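Local coordinates for protein yersinopine synthase (Yersinia pestis, PDB 6C4M) that catalyses the NADPH-dependent reductive condensation of pyruvate with an amino-acid-derived intermediate, the last step in making the metallophore yersinopine, at residues Asn21-Gly31 against Thr44-Asn53; Lys157-Leu165 against Ala216-Met227. All coordinates share one frame; numbering follows the deposited sequence.

In the fold
Both contacts are mostly buried and lie on the same mixed sheet, their centres about 18 Å apart. Contact 1 joins two parallel strands, 25-28 and 49-52, through regular backbone bonds and ends at the NADP, where a side-chain amide takes over. Contact 2 lies away from the annotated sites: strand 161-165 pairs only briefly and antiparallel with the end of strand 203-217, and side chains of E161, N217 and Q218 do most of the bonding as the chain turns into helix 225-235. That helix links the two, since E226 of contact 2 packs against L23 of contact 1. The exposed portions lie at T22 and D46 in contact 1, and at R158, D159 and W219 in contact 2.

Contact 1 (Asn21-Gly31 against Thr44-Asn53); sequences NTLPTLILGAG and TGDARLGLYN. With NAP (NADP nicotinamide-adenine-dinucleotide phosphate), chain B.
T25 and I27 of strand 25-28 bond to R48, just before strand 49-52, and to G50 within it, forming the parallel pairing of a Rossmann-type beta-alpha-beta unit whose crossover is helix 32-44. T25 N donates to R48 O (2.9 Å), and G50 N returns a bond to T25 O (2.7 Å). I27 N then reaches G50 O from above its carbonyl plane, while Y52 N continues the exchange on I27 O. The backbone of L26, facing the other way, is bonded to R107 and I109 of strand 107-110. T25 OG1 turns back to L23 O and also meets R107.

On the face of L26 and Y52, CD1 of L26 lies against the bare backbone of G50, 3.4 Å from G50 C. CD2 of L28 rests on CB of Y52. On the other face CD1 of L51 meets CB of I27, which itself packs against A34, L37 and A38 of helix 32-44. At the end away from the cofactor, N21 ND2 donates to T44 O in its carbonyl plane, and a water joins T22 O to R48 N.

The turn G29-A30-G31 binds the cofactor. G29 N makes the last backbone bond, to Y52 O, whereas A30 N divides between N53 OD1 (3.2 Å) and NADP O3B (3.1 Å). With CG of N53 anti to the backbone N (chi1 -159°), the amide reaches the ribose and its phosphate together. OD1 also receives a bond from K58, and NADP O3B donates to it at 2.5 Å; ND2 of N53 donates almost straight to phosphate oxygen O3X, 2.9 Å away at 168°.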
loop_
_atom_site.group_PDB
_atom_site.type_symbol
_atom_site.label_atom_id
_atom_site.label_comp_id
_atom_site.label_asym_id
_atom_site.label_seq_id
_atom_site.Cartn_x
_atom_site.Cartn_y
_atom_site.Cartn_z
ATOM N N ASN A 21 -33.897 4.975 -33.393
ATOM C CA ASN A 21 -34.241 4.342 -32.120
ATOM C C ASN A 21 -35.390 3.337 -32.257
ATOM O O ASN A 21 -35.865 2.800 -31.247
ATOM C CB ASN A 21 -34.545 5.396 -31.054
ATOM C CG ASN A 21 -35.658 6.323 -31.435
ATOM O OD1 ASN A 21 -35.659 6.921 -32.528
ATOM N ND2 ASN A 21 -36.608 6.492 -30.507
ATOM N N THR A 22 -35.786 3.014 -33.480
ATOM C CA THR A 22 -36.726 1.927 -33.731
ATOM C C THR A 22 -36.134 0.807 -34.581
ATOM O O THR A 22 -36.888 -0.066 -35.039
ATOM C CB THR A 22 -37.982 2.455 -34.426
ATOM O OG1 THR A 22 -37.662 2.790 -35.788
ATOM C CG2 THR A 22 -38.528 3.661 -33.686
ATOM N N LEU A 23 -34.836 0.830 -34.861
ATOM C CA LEU A 23 -34.253 -0.193 -35.751
ATOM C C LEU A 23 -34.274 -1.579 -35.104
ATOM O O LEU A 23 -33.831 -1.728 -33.962
ATOM C CB LEU A 23 -32.808 0.129 -36.114
ATOM C CG LEU A 23 -32.481 1.441 -36.814
ATOM C CD1 LEU A 23 -30.993 1.451 -37.228
ATOM C CD2 LEU A 23 -33.334 1.637 -37.979
ATOM N N PRO A 24 -34.731 -2.623 -35.808
ATOM C CA PRO A 24 -34.612 -3.977 -35.255
ATOM C C PRO A 24 -33.151 -4.290 -34.960
ATOM O O PRO A 24 -32.273 -4.105 -35.805
ATOM C CB PRO A 24 -35.178 -4.878 -36.355
ATOM C CG PRO A 24 -35.273 -3.988 -37.583
ATOM C CD PRO A 24 -35.448 -2.611 -37.088
ATOM N N THR A 25 -32.900 -4.728 -33.738
ATOM C CA THR A 25 -31.547 -4.861 -33.214
ATOM C C THR A 25 -31.338 -6.276 -32.726
ATOM O O THR A 25 -32.151 -6.793 -31.951
ATOM C CB THR A 25 -31.287 -3.875 -32.087
ATOM O OG1 THR A 25 -31.561 -2.559 -32.570
ATOM C CG2 THR A 25 -29.834 -3.968 -31.677
ATOM N N LEU A 26 -30.259 -6.896 -33.198
ATOM C CA LEU A 26 -29.875 -8.248 -32.798
ATOM C C LEU A 26 -28.629 -8.155 -31.917
ATOM O O LEU A 26 -27.563 -7.722 -32.375
ATOM C CB LEU A 26 -29.645 -9.144 -34.017
ATOM C CG LEU A 26 -29.020 -10.520 -33.693
ATOM C CD1 LEU A 26 -29.824 -11.240 -32.605
ATOM C CD2 LEU A 26 -28.899 -11.415 -34.941
ATOM N N ILE A 27 -28.769 -8.540 -30.651
ATOM C CA ILE A 27 -27.652 -8.533 -29.702
ATOM C C ILE A 27 -26.969 -9.902 -29.729
ATOM O O ILE A 27 -27.582 -10.913 -29.359
ATOM C CB ILE A 27 -28.129 -8.196 -28.279
ATOM C CG1 ILE A 27 -28.819 -6.814 -28.254
ATOM C CG2 ILE A 27 -26.943 -8.225 -27.267
ATOM C CD1 ILE A 27 -29.396 -6.445 -26.937
ATOM N N LEU A 28 -25.684 -9.938 -30.109
ATOM C CA LEU A 28 -24.933 -11.198 -30.190
ATOM C C LEU A 28 -24.152 -11.400 -28.897
ATOM O O LEU A 28 -23.132 -10.739 -28.649
ATOM C CB LEU A 28 -23.989 -11.225 -31.382
ATOM C CG LEU A 28 -24.675 -11.054 -32.739
ATOM C CD1 LEU A 28 -23.613 -11.038 -33.822
ATOM C CD2 LEU A 28 -25.723 -12.165 -33.043
ATOM N N GLY A 29 -24.621 -12.339 -28.093
ATOM C CA GLY A 29 -24.011 -12.627 -26.819
ATOM C C GLY A 29 -24.967 -12.170 -25.746
ATOM O O GLY A 29 -25.481 -11.048 -25.818
ATOM N N ALA A 30 -25.249 -13.048 -24.782
ATOM C CA ALA A 30 -26.236 -12.797 -23.746
ATOM C C ALA A 30 -25.625 -12.944 -22.358
ATOM O O ALA A 30 -26.179 -13.637 -21.497
ATOM C CB ALA A 30 -27.416 -13.755 -23.911
ATOM N N GLY A 31 -24.473 -12.313 -22.140
ATOM C CA GLY A 31 -23.977 -12.082 -20.802
ATOM C C GLY A 31 -24.817 -11.034 -20.083
ATOM O O GLY A 31 -25.743 -10.437 -20.652
ATOM N N THR A 44 -35.333 3.502 -24.804
ATOM C CA THR A 44 -35.001 4.623 -25.669
ATOM C C THR A 44 -35.857 4.659 -26.933
ATOM O O THR A 44 -35.860 5.680 -27.629
ATOM C CB THR A 44 -33.505 4.555 -26.028
ATOM O OG1 THR A 44 -32.724 4.747 -24.836
ATOM C CG2 THR A 44 -33.095 5.617 -27.024
ATOM N N GLY A 45 -36.589 3.586 -27.224
ATOM C CA GLY A 45 -37.415 3.508 -28.424
ATOM C C GLY A 45 -38.096 2.158 -28.497
ATOM O O GLY A 45 -37.812 1.244 -27.715
ATOM N N ASP A 46 -38.992 2.035 -29.463
ATOM C CA ASP A 46 -39.772 0.815 -29.651
ATOM C C ASP A 46 -39.126 0.044 -30.797
ATOM O O ASP A 46 -39.408 0.287 -31.970
ATOM C CB ASP A 46 -41.241 1.123 -29.923
ATOM C CG ASP A 46 -42.078 -0.138 -30.066
ATOM O OD1 ASP A 46 -41.952 -1.029 -29.199
ATOM O OD2 ASP A 46 -42.852 -0.241 -31.041
ATOM N N ALA A 47 -38.251 -0.883 -30.455
ATOM C CA ALA A 47 -37.474 -1.611 -31.449
ATOM C C ALA A 47 -37.628 -3.109 -31.228
ATOM O O ALA A 47 -37.716 -3.575 -30.087
ATOM C CB ALA A 47 -36.004 -1.193 -31.376
ATOM N N ARG A 48 -37.699 -3.859 -32.320
ATOM C CA ARG A 48 -37.685 -5.304 -32.193
ATOM C C ARG A 48 -36.302 -5.731 -31.716
ATOM O O ARG A 48 -35.284 -5.196 -32.165
ATOM C CB ARG A 48 -38.038 -5.971 -33.519
ATOM C CG ARG A 48 -38.297 -7.477 -33.383
ATOM C CD ARG A 48 -38.976 -8.065 -34.601
ATOM N NE ARG A 48 -38.039 -8.151 -35.720
ATOM C CZ ARG A 48 -37.492 -9.269 -36.184
ATOM N NH1 ARG A 48 -37.782 -10.459 -35.647
ATOM N NH2 ARG A 48 -36.647 -9.192 -37.206
ATOM N N LEU A 49 -36.266 -6.652 -30.759
ATOM C CA LEU A 49 -35.014 -7.056 -30.126
ATOM C C LEU A 49 -34.774 -8.545 -30.333
ATOM O O LEU A 49 -35.617 -9.376 -29.972
ATOM C CB LEU A 49 -35.020 -6.729 -28.628
ATOM C CG LEU A 49 -34.810 -5.268 -28.258
ATOM C CD1 LEU A 49 -34.872 -5.102 -26.732
ATOM C CD2 LEU A 49 -33.481 -4.762 -28.787
ATOM N N GLY A 50 -33.626 -8.869 -30.917
ATOM C CA GLY A 50 -33.158 -10.240 -30.993
ATOM C C GLY A 50 -31.979 -10.489 -30.071
ATOM O O GLY A 50 -31.294 -9.544 -29.667
ATOM N N LEU A 51 -31.739 -11.755 -29.729
ATOM C CA LEU A 51 -30.698 -12.123 -28.782
ATOM C C LEU A 51 -30.087 -13.434 -29.239
ATOM O O LEU A 51 -30.822 -14.353 -29.591
ATOM C CB LEU A 51 -31.268 -12.265 -27.365
ATOM C CG LEU A 51 -30.286 -12.449 -26.217
ATOM C CD1 LEU A 51 -29.344 -11.268 -26.146
ATOM C CD2 LEU A 51 -31.044 -12.597 -24.907
ATOM N N TYR A 52 -28.752 -13.513 -29.238
ATOM C CA TYR A 52 -28.022 -14.738 -29.536
ATOM C C TYR A 52 -27.191 -15.129 -28.322
ATOM O O TYR A 52 -26.618 -14.264 -27.648
ATOM C CB TYR A 52 -27.092 -14.580 -30.740
ATOM C CG TYR A 52 -25.986 -15.637 -30.772
ATOM C CD1 TYR A 52 -26.211 -16.916 -31.295
ATOM C CD2 TYR A 52 -24.731 -15.358 -30.268
ATOM C CE1 TYR A 52 -25.213 -17.881 -31.310
ATOM C CE2 TYR A 52 -23.728 -16.311 -30.260
ATOM C CZ TYR A 52 -23.974 -17.565 -30.801
ATOM O OH TYR A 52 -22.993 -18.500 -30.791
ATOM N N ASN A 53 -27.137 -16.430 -28.048
ATOM C CA ASN A 53 -26.140 -16.981 -27.138
ATOM C C ASN A 53 -25.774 -18.379 -27.596
ATOM O O ASN A 53 -26.642 -19.164 -27.986
ATOM C CB ASN A 53 -26.645 -17.040 -25.696
ATOM C CG ASN A 53 -25.509 -17.112 -24.682
ATOM O OD1 ASN A 53 -25.173 -16.113 -24.052
ATOM N ND2 ASN A 53 -24.917 -18.300 -24.515
HETATM P PA NAP B . -19.417 -12.324 -20.833
HETATM O O1A NAP B . -18.351 -11.437 -21.347
HETATM O O2A NAP B . -18.921 -13.215 -19.664
HETATM O O5B NAP B . -19.940 -13.249 -22.087
HETATM C C5B NAP B . -20.778 -12.553 -23.036
HETATM C C4B NAP B . -21.219 -13.576 -24.101
HETATM O O4B NAP B . -19.916 -14.131 -24.747
HETATM C C3B NAP B . -21.837 -14.576 -23.583
HETATM O O3B NAP B . -22.893 -15.054 -24.474
HETATM C C2B NAP B . -20.710 -15.767 -23.450
HETATM O O2B NAP B . -21.362 -17.084 -23.488
HETATM C C1B NAP B . -19.943 -15.638 -24.472
HETATM N N9A NAP B . -18.583 -15.946 -24.026
HETATM C C8A NAP B . -17.819 -15.594 -22.979
HETATM N N7A NAP B . -16.663 -16.253 -23.150
HETATM C C5A NAP B . -16.748 -16.994 -24.300
HETATM C C6A NAP B . -15.796 -17.808 -24.861
HETATM N N6A NAP B . -14.435 -18.213 -24.506
HETATM N N1A NAP B . -16.075 -18.454 -26.007
HETATM C C2A NAP B . -17.298 -18.288 -26.616
HETATM N N3A NAP B . -18.240 -17.478 -26.053
HETATM C C4A NAP B . -17.947 -16.819 -24.874
HETATM O O3 NAP B . -20.651 -11.363 -20.286
HETATM P PN NAP B . -20.731 -9.759 -20.093
HETATM O O1N NAP B . -22.121 -9.424 -20.414
HETATM O O2N NAP B . -20.368 -9.506 -18.610
HETATM O O5D NAP B . -19.654 -8.867 -21.005
HETATM C C5D NAP B . -20.055 -8.280 -22.271
HETATM C C4D NAP B . -18.826 -7.518 -22.806
HETATM O O4D NAP B . -18.443 -6.340 -21.798
HETATM C C3D NAP B . -17.735 -8.250 -22.905
HETATM O O3D NAP B . -16.916 -7.617 -24.006
HETATM C C2D NAP B . -16.939 -8.046 -21.611
HETATM O O2D NAP B . -15.623 -8.133 -21.897
HETATM C C1D NAP B . -17.267 -6.577 -21.282
HETATM N N1N NAP B . -17.318 -6.255 -19.835
HETATM C C2N NAP B . -18.445 -6.401 -19.105
HETATM C C3N NAP B . -18.429 -6.043 -17.738
HETATM C C7N NAP B . -19.692 -6.200 -16.864
HETATM O O7N NAP B . -19.875 -5.526 -15.930
HETATM N N7N NAP B . -20.637 -7.214 -17.249
HETATM C C4N NAP B . -17.289 -5.564 -17.157
HETATM C C5N NAP B . -16.172 -5.426 -17.888
HETATM C C6N NAP B . -16.181 -5.765 -19.245
HETATM P P2B NAP B . -21.982 -17.761 -22.058
HETATM O O1X NAP B . -20.816 -18.390 -21.325
HETATM O O2X NAP B . -22.593 -16.700 -21.207
HETATM O O3X NAP B . -22.967 -18.846 -22.427
HETATM O O HOH W 1 -37.891 -2.427 -34.873
#

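Contact 2 (Lys157-Leu165 against Ala216-Met227); sequences KRDVEVISL and ANQWGNAGSAEM
E161 lays its CB and CG beside the six-membered ring of W219, with CG 3.6 Å from W219 CZ3 and the carboxylate turned 56° from the ring plane. The chain runs extended, CG anti to the backbone N (chi1 -177°), and carries the carboxylate past the indole into the bend between strand 203-217 and helix 225-235. N217 ND2 donates there to E161 OE2 at 2.9 Å, from above the carboxylate plane, the two flat groups standing 68° apart. S224, the N-cap residue of the helix, also appears to donate from OG to OE2, although the place of that hydroxyl is less sure. A water spans E161 OE1 and E226 N, so the other oxygen is tied to the first turn of the helix as well.

Q218 uses its side-chain amide on the backbone of 160-162 much as a neighbouring strand would use a peptide group. Its chain bends at chi2, bringing both ends of the amide to the strand: NE2 donates to V160 O (3.0 Å), nearly in its own amide plane, and OE1 accepts from V162 N (2.8 Å). CD of Q218 also lies over one face of the W219 ring, offset toward its rim, while D159 O lies at the ring edge. Of the antiparallel pairing, S164 and A216 form a hydrogen-bonded pair, S164 N to A216 O at 3.1 Å with a weak return bond.

N217 OD1 accepts from N221 N, bracing the bend internally. CD1 of I163 packs on CB of E226, whose carboxylate turns away to a salt bridge with R107. The buried E161 carboxylate thus gathers neutral donors and the helix N-terminus; their combined polarity would probably stabilise its negative charge without a cation from either segment.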
loop_
_atom_site.group_PDB
_atom_site.type_symbol
_atom_site.label_atom_id
_atom_site.label_comp_id
_atom_site.label_asym_id
_atom_site.label_seq_id
_atom_site.Cartn_x
_atom_site.Cartn_y
_atom_site.Cartn_z
ATOM N N LYS A 157 -20.220 -5.239 -47.501
ATOM C CA LYS A 157 -20.927 -4.423 -46.520
ATOM C C LYS A 157 -20.118 -3.196 -46.130
ATOM O O LYS A 157 -20.161 -2.728 -44.997
ATOM C CB LYS A 157 -21.280 -5.236 -45.293
ATOM C CG LYS A 157 -22.199 -6.385 -45.582
ATOM C CD LYS A 157 -23.567 -5.913 -45.994
ATOM C CE LYS A 157 -24.575 -7.047 -45.897
ATOM N NZ LYS A 157 -25.926 -6.646 -46.423
ATOM N N ARG A 158 -19.387 -2.642 -47.082
ATOM C CA ARG A 158 -18.624 -1.442 -46.789
ATOM C C ARG A 158 -19.520 -0.281 -46.340
ATOM O O ARG A 158 -19.030 0.628 -45.668
ATOM C CB ARG A 158 -17.824 -1.070 -48.035
ATOM C CG ARG A 158 -17.024 0.189 -47.916
ATOM C CD ARG A 158 -16.149 0.338 -49.143
ATOM N NE ARG A 158 -15.421 1.596 -49.095
ATOM C CZ ARG A 158 -14.630 2.051 -50.061
ATOM N NH1 ARG A 158 -14.452 1.353 -51.190
ATOM N NH2 ARG A 158 -14.025 3.220 -49.890
ATOM N N ASP A 159 -20.817 -0.287 -46.703
ATOM C CA ASP A 159 -21.726 0.780 -46.265
ATOM C C ASP A 159 -21.986 0.767 -44.761
ATOM O O ASP A 159 -22.368 1.804 -44.187
ATOM C CB ASP A 159 -23.087 0.657 -46.966
ATOM C CG ASP A 159 -23.095 1.225 -48.368
ATOM O OD1 ASP A 159 -22.156 1.970 -48.730
ATOM O OD2 ASP A 159 -24.069 0.918 -49.104
ATOM N N VAL A 160 -21.875 -0.396 -44.127
ATOM C CA VAL A 160 -22.290 -0.545 -42.731
ATOM C C VAL A 160 -21.392 0.264 -41.800
ATOM O O VAL A 160 -20.164 0.290 -41.946
ATOM C CB VAL A 160 -22.305 -2.033 -42.352
ATOM C CG1 VAL A 160 -22.548 -2.237 -40.837
ATOM C CG2 VAL A 160 -23.388 -2.709 -43.173
ATOM N N GLU A 161 -22.018 0.956 -40.849
ATOM C CA GLU A 161 -21.293 1.775 -39.893
ATOM C C GLU A 161 -20.732 0.902 -38.770
ATOM O O GLU A 161 -21.461 0.108 -38.165
ATOM C CB GLU A 161 -22.221 2.868 -39.347
ATOM C CG GLU A 161 -21.542 3.851 -38.387
ATOM C CD GLU A 161 -22.420 5.069 -38.079
ATOM O OE1 GLU A 161 -23.529 5.152 -38.674
ATOM O OE2 GLU A 161 -22.003 5.936 -37.254
ATOM N N VAL A 162 -19.428 1.012 -38.530
ATOM C CA VAL A 162 -18.742 0.238 -37.489
ATOM C C VAL A 162 -18.423 1.184 -36.346
ATOM O O VAL A 162 -17.746 2.195 -36.550
ATOM C CB VAL A 162 -17.461 -0.431 -38.012
ATOM C CG1 VAL A 162 -16.757 -1.159 -36.902
ATOM C CG2 VAL A 162 -17.808 -1.399 -39.140
ATOM N N ILE A 163 -18.925 0.871 -35.154
ATOM C CA ILE A 163 -18.726 1.703 -33.978
ATOM C C ILE A 163 -18.060 0.872 -32.886
ATOM O O ILE A 163 -18.604 -0.146 -32.440
ATOM C CB ILE A 163 -20.050 2.312 -33.488
ATOM C CG1 ILE A 163 -20.584 3.333 -34.511
ATOM C CG2 ILE A 163 -19.842 3.014 -32.168
ATOM C CD1 ILE A 163 -21.947 3.844 -34.185
ATOM N N SER A 164 -16.880 1.312 -32.463
ATOM C CA SER A 164 -16.186 0.803 -31.282
ATOM C C SER A 164 -16.455 1.673 -30.056
ATOM O O SER A 164 -16.225 2.883 -30.089
ATOM C CB SER A 164 -14.679 0.765 -31.511
ATOM O OG SER A 164 -14.267 -0.380 -32.219
ATOM N N LEU A 165 -16.924 1.044 -28.981
ATOM C CA LEU A 165 -16.976 1.643 -27.657
ATOM C C LEU A 165 -15.755 1.201 -26.866
ATOM O O LEU A 165 -15.390 0.025 -26.896
ATOM C CB LEU A 165 -18.249 1.230 -26.919
ATOM C CG LEU A 165 -19.557 1.651 -27.617
ATOM C CD1 LEU A 165 -20.676 0.745 -27.202
ATOM C CD2 LEU A 165 -19.875 3.078 -27.278
ATOM N N ALA A 216 -16.180 5.863 -31.629
ATOM C CA ALA A 216 -15.902 6.356 -32.972
ATOM C C ALA A 216 -16.467 5.355 -33.971
ATOM O O ALA A 216 -16.670 4.185 -33.647
ATOM C CB ALA A 216 -14.392 6.533 -33.202
ATOM N N ASN A 217 -16.756 5.840 -35.182
ATOM C CA ASN A 217 -16.970 4.981 -36.333
ATOM C C ASN A 217 -15.785 5.127 -37.270
ATOM O O ASN A 217 -14.874 5.919 -37.036
ATOM C CB ASN A 217 -18.280 5.321 -37.036
ATOM C CG ASN A 217 -18.308 6.737 -37.562
ATOM O OD1 ASN A 217 -17.310 7.248 -38.073
ATOM N ND2 ASN A 217 -19.460 7.373 -37.454
ATOM N N GLN A 218 -15.773 4.313 -38.308
ATOM C CA GLN A 218 -14.597 4.274 -39.153
ATOM C C GLN A 218 -14.343 5.597 -39.856
ATOM O O GLN A 218 -13.218 5.829 -40.307
ATOM C CB GLN A 218 -14.722 3.146 -40.183
ATOM C CG GLN A 218 -15.811 3.303 -41.271
ATOM C CD GLN A 218 -17.117 2.608 -40.903
ATOM O OE1 GLN A 218 -17.638 2.764 -39.803
ATOM N NE2 GLN A 218 -17.633 1.806 -41.824
ATOM N N TRP A 219 -15.352 6.458 -39.986
ATOM C CA TRP A 219 -15.165 7.726 -40.680
ATOM C C TRP A 219 -14.780 8.866 -39.737
ATOM O O TRP A 219 -14.464 9.963 -40.207
ATOM C CB TRP A 219 -16.447 8.083 -41.471
ATOM C CG TRP A 219 -16.923 6.946 -42.358
ATOM C CD1 TRP A 219 -16.284 6.433 -43.451
ATOM C CD2 TRP A 219 -18.126 6.182 -42.208
ATOM N NE1 TRP A 219 -17.013 5.409 -43.992
ATOM C CE2 TRP A 219 -18.140 5.221 -43.238
ATOM C CE3 TRP A 219 -19.191 6.220 -41.302
ATOM C CZ2 TRP A 219 -19.175 4.300 -43.391
ATOM C CZ3 TRP A 219 -20.223 5.308 -41.452
ATOM C CH2 TRP A 219 -20.205 4.351 -42.493
ATOM N N GLY A 220 -14.766 8.634 -38.426
ATOM C CA GLY A 220 -14.595 9.741 -37.493
ATOM C C GLY A 220 -15.744 10.733 -37.519
ATOM O O GLY A 220 -15.585 11.875 -37.076
ATOM N N ASN A 221 -16.901 10.319 -38.032
ATOM C CA ASN A 221 -18.058 11.204 -38.206
ATOM C C ASN A 221 -18.838 11.252 -36.897
ATOM O O ASN A 221 -19.691 10.392 -36.646
ATOM C CB ASN A 221 -18.959 10.731 -39.355
ATOM C CG ASN A 221 -20.332 11.428 -39.350
ATOM O OD1 ASN A 221 -20.525 12.482 -38.705
ATOM N ND2 ASN A 221 -21.291 10.848 -40.081
ATOM N N ALA A 222 -18.586 12.292 -36.080
ATOM C CA ALA A 222 -19.261 12.430 -34.786
ATOM C C ALA A 222 -20.769 12.633 -34.894
ATOM O O ALA A 222 -21.494 12.341 -33.935
ATOM C CB ALA A 222 -18.683 13.601 -34.001
ATOM N N GLY A 223 -21.270 13.144 -36.008
ATOM C CA GLY A 223 -22.670 13.515 -36.033
ATOM C C GLY A 223 -23.608 12.481 -36.615
ATOM O O GLY A 223 -24.738 12.846 -36.984
ATOM N N SER A 224 -23.189 11.207 -36.708
ATOM C CA SER A 224 -24.061 10.232 -37.338
ATOM C C SER A 224 -25.273 9.956 -36.457
ATOM O O SER A 224 -25.210 10.054 -35.218
ATOM C CB SER A 224 -23.316 8.919 -37.638
ATOM O OG SER A 224 -23.170 8.107 -36.468
ATOM N N ALA A 225 -26.391 9.621 -37.123
ATOM C CA ALA A 225 -27.589 9.178 -36.408
ATOM C C ALA A 225 -27.299 8.051 -35.406
ATOM O O ALA A 225 -27.876 8.035 -34.314
ATOM C CB ALA A 225 -28.664 8.740 -37.403
ATOM N N GLU A 226 -26.440 7.078 -35.760
ATOM C CA GLU A 226 -26.156 5.994 -34.819
ATOM C C GLU A 226 -25.425 6.514 -33.596
ATOM O O GLU A 226 -25.741 6.131 -32.465
ATOM C CB GLU A 226 -25.313 4.888 -35.466
ATOM C CG GLU A 226 -26.100 3.803 -36.187
ATOM C CD GLU A 226 -26.995 3.016 -35.251
ATOM O OE1 GLU A 226 -28.145 3.451 -35.040
ATOM O OE2 GLU A 226 -26.557 1.972 -34.722
ATOM N N MET A 227 -24.405 7.352 -33.815
ATOM C CA MET A 227 -23.704 7.997 -32.701
ATOM C C MET A 227 -24.665 8.776 -31.818
ATOM O O MET A 227 -24.570 8.715 -30.584
ATOM C CB MET A 227 -22.627 8.939 -33.234
ATOM C CG MET A 227 -21.591 8.229 -34.082
ATOM S SD MET A 227 -20.093 7.976 -33.189
ATOM C CE MET A 227 -18.943 8.423 -34.498
HETATM O O HOH W 2 -16.656 1.769 -44.691
HETATM O O HOH W 3 -25.744 6.670 -38.559
#